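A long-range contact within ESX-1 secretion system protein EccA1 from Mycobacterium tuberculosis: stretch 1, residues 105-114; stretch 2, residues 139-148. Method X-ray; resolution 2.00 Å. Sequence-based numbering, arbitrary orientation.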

# COMPACT_ATOMS: atom_id res chain seq x y z
N THR A 105 -1.43 -1.28 11.41
CA THR A 105 -2.14 -2.42 10.83
C THR A 105 -2.13 -2.36 9.31
O THR A 105 -1.81 -3.35 8.62
CB THR A 105 -3.62 -2.45 11.27
OG1 THR A 105 -3.74 -2.45 12.69
CG2 THR A 105 -4.38 -3.66 10.69
N MET A 106 -2.45 -1.18 8.80
CA MET A 106 -2.53 -0.97 7.35
C MET A 106 -1.15 -1.10 6.69
O MET A 106 -1.00 -1.80 5.69
CB MET A 106 -3.13 0.39 7.04
CG MET A 106 -4.58 0.53 7.45
SD MET A 106 -5.10 2.26 7.40
CE MET A 106 -5.46 2.38 5.66
N GLY A 107 -0.16 -0.45 7.27
CA GLY A 107 1.20 -0.57 6.79
C GLY A 107 1.71 -2.00 6.82
O GLY A 107 2.37 -2.46 5.87
N PHE A 108 1.45 -2.71 7.90
CA PHE A 108 1.91 -4.10 8.04
C PHE A 108 1.24 -4.99 6.98
O PHE A 108 1.89 -5.79 6.32
CB PHE A 108 1.60 -4.62 9.43
CG PHE A 108 1.92 -6.08 9.63
CD1 PHE A 108 3.23 -6.51 9.68
CD2 PHE A 108 0.91 -7.01 9.78
CE1 PHE A 108 3.53 -7.85 9.88
CE2 PHE A 108 1.21 -8.34 9.98
CZ PHE A 108 2.53 -8.77 10.04
N ALA A 109 -0.07 -4.81 6.79
CA ALA A 109 -0.80 -5.58 5.80
C ALA A 109 -0.22 -5.33 4.41
O ALA A 109 -0.02 -6.28 3.64
CB ALA A 109 -2.30 -5.25 5.87
N ALA A 110 0.05 -4.07 4.07
CA ALA A 110 0.62 -3.74 2.74
C ALA A 110 1.99 -4.38 2.57
O ALA A 110 2.29 -4.99 1.52
CB ALA A 110 0.70 -2.24 2.52
N CYS A 111 2.83 -4.30 3.61
CA CYS A 111 4.17 -4.89 3.55
C CYS A 111 4.10 -6.41 3.40
O CYS A 111 4.79 -7.01 2.56
CB CYS A 111 4.97 -4.51 4.79
SG CYS A 111 6.66 -5.17 4.78
N GLU A 112 3.24 -7.05 4.20
CA GLU A 112 3.03 -8.51 4.07
C GLU A 112 2.51 -8.95 2.70
O GLU A 112 2.96 -9.97 2.16
CB GLU A 112 2.12 -9.02 5.16
CG GLU A 112 2.76 -9.02 6.55
CD GLU A 112 4.08 -9.82 6.68
OE1 GLU A 112 4.20 -10.96 6.27
OE2 GLU A 112 5.07 -9.25 7.17
N ALA A 113 1.62 -8.15 2.12
CA ALA A 113 1.08 -8.44 0.81
C ALA A 113 2.23 -8.45 -0.18
O ALA A 113 2.35 -9.42 -0.95
CB ALA A 113 0.04 -7.41 0.39
N ALA A 114 3.06 -7.40 -0.16
CA ALA A 114 4.25 -7.29 -1.02
C ALA A 114 5.20 -8.48 -0.87
O ALA A 114 5.83 -8.88 -1.84
CB ALA A 114 5.00 -5.97 -0.77
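Stretch 2 139-148: WMKAVVYGAA

Residues Trp139 to Ala147 of stretch 2 belong to a helix that begins earlier in the chain, and it lies beside the helix of stretch 1 running the same way, with 8° between the two N-to-C directions and a closest axis approach of 9.0 Å. At so shallow an angle the two backbones stay side by side over about two turns, and the nearest CA atoms pair as Met106 with Met140, Ala110 with Val143 and Ala113 with Val144. No hydrogen bond crosses between them. Each helix satisfies its own backbone through i to i+4 bonds, so what joins the pair is apolar packing, 332 Å² of buried surface with both sides summed.

Along stretch 1, Thr105 makes no contact, and the interface opens at Met106. Here the CA atoms of Met106 and Met140 are 6.5 Å apart, and the side chains meet at 3.8 Å, CG of Met106 to CG of Met140. Met140, with all three chi angles in m, brings its CE to 3.3 Å from the backbone O of Met106, an oxygen already taken by the helix bond from Ala110 N. Gly107 and Phe108 leave the contact, the phenylalanine with its CA-to-CB bond directed away.

Ala109 points toward stretch 2 but is held more loosely, its O 4.3 Å from CG2 of Val144. Ala110 is placed sideways, and its methyl still serves: CB of Ala110 lies 3.7 Å from CE of Met140, so the one long side chain spans a helical turn, from Met106 to Ala110. Val143 comes less close, with its CG1 4.5 Å from CA of Ala110. Cys111 and Glu112 take no part.

The tightest backbone approach comes at Ala113, whose CA is 5.2 Å from CA of Val144, against 6.8 Å between the CA atoms of Ala110 and Val143. Ala113 points its methyl toward the partner helix and has the largest covered area of any residue in stretch 1. Its CB rests 4.0 Å from CA of Val144 and 4.2 Å from CG2 of the same valine, while Ala147 supplies a second methyl, CB of Ala113 to CB of Ala147 at 4.1 Å. Ala114 turns away.

The pattern to read is this: the shortest CA pair, Ala113 with Val144, is packed by small side chains, while at the two wider pairs the long side chain of Met140 reaches Met106 and Ala110. Contacts fall at Met106, Ala109, Ala110 and Ala113 and at Met140, Val143, Val144 and Ala147, with the same steps of three, one and three on both helices.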

# COMPACT_ATOMS: atom_id res chain seq x y z
N TRP A 139 -10.11 -0.94 1.47
CA TRP A 139 -8.98 -0.53 0.62
C TRP A 139 -7.80 -1.46 0.81
O TRP A 139 -7.22 -1.94 -0.19
CB TRP A 139 -8.57 0.92 0.87
CG TRP A 139 -7.31 1.23 0.12
CD1 TRP A 139 -6.03 1.36 0.62
CD2 TRP A 139 -7.15 1.27 -1.35
NE1 TRP A 139 -5.12 1.55 -0.40
CE2 TRP A 139 -5.74 1.51 -1.60
CE3 TRP A 139 -8.03 1.18 -2.43
CZ2 TRP A 139 -5.24 1.64 -2.89
CZ3 TRP A 139 -7.51 1.33 -3.72
CH2 TRP A 139 -6.14 1.53 -3.94
N MET A 140 -7.42 -1.73 2.06
CA MET A 140 -6.29 -2.65 2.30
C MET A 140 -6.54 -4.07 1.79
O MET A 140 -5.64 -4.72 1.27
CB MET A 140 -5.89 -2.69 3.76
CG MET A 140 -5.40 -1.37 4.32
SD MET A 140 -4.22 -0.48 3.28
CE MET A 140 -2.91 -1.66 2.96
N LYS A 141 -7.77 -4.55 1.89
CA LYS A 141 -8.10 -5.85 1.30
C LYS A 141 -7.92 -5.84 -0.22
O LYS A 141 -7.45 -6.82 -0.78
CB LYS A 141 -9.49 -6.31 1.72
CG LYS A 141 -9.56 -6.69 3.18
CD LYS A 141 -10.90 -7.33 3.53
CE LYS A 141 -10.96 -7.79 4.97
NZ LYS A 141 -12.20 -8.62 5.23
N ALA A 142 -8.31 -4.75 -0.86
CA ALA A 142 -8.11 -4.55 -2.29
C ALA A 142 -6.61 -4.60 -2.64
O ALA A 142 -6.21 -5.20 -3.65
CB ALA A 142 -8.73 -3.22 -2.72
N VAL A 143 -5.78 -4.05 -1.76
CA VAL A 143 -4.33 -4.14 -1.89
C VAL A 143 -3.83 -5.59 -1.78
O VAL A 143 -3.06 -6.05 -2.61
CB VAL A 143 -3.58 -3.24 -0.87
CG1 VAL A 143 -2.12 -3.61 -0.81
CG2 VAL A 143 -3.75 -1.74 -1.18
N VAL A 144 -4.29 -6.31 -0.76
CA VAL A 144 -3.87 -7.68 -0.52
C VAL A 144 -4.34 -8.61 -1.64
O VAL A 144 -3.54 -9.40 -2.21
CB VAL A 144 -4.35 -8.18 0.86
CG1 VAL A 144 -3.97 -9.67 1.09
CG2 VAL A 144 -3.82 -7.29 1.96
N TYR A 145 -5.62 -8.53 -1.97
CA TYR A 145 -6.20 -9.35 -3.03
C TYR A 145 -5.53 -9.02 -4.39
O TYR A 145 -5.25 -9.92 -5.19
CB TYR A 145 -7.73 -9.16 -3.12
CG TYR A 145 -8.54 -9.85 -2.02
CD1 TYR A 145 -8.30 -11.18 -1.65
CD2 TYR A 145 -9.59 -9.19 -1.40
CE1 TYR A 145 -9.03 -11.80 -0.65
CE2 TYR A 145 -10.35 -9.81 -0.42
CZ TYR A 145 -10.08 -11.12 -0.07
OH TYR A 145 -10.85 -11.67 0.91
N GLY A 146 -5.27 -7.74 -4.64
CA GLY A 146 -4.63 -7.32 -5.91
C GLY A 146 -3.25 -7.91 -6.04
O GLY A 146 -2.84 -8.35 -7.13
N ALA A 147 -2.51 -7.93 -4.91
CA ALA A 147 -1.16 -8.48 -4.89
C ALA A 147 -1.17 -9.95 -5.33
O ALA A 147 -0.26 -10.40 -6.03
CB ALA A 147 -0.49 -8.31 -3.53
N ALA A 148 -2.23 -10.66 -4.97
CA ALA A 148 -2.41 -12.08 -5.31
C ALA A 148 -3.18 -12.30 -6.62
O ALA A 148 -3.60 -13.44 -6.94
CB ALA A 148 -3.13 -12.80 -4.15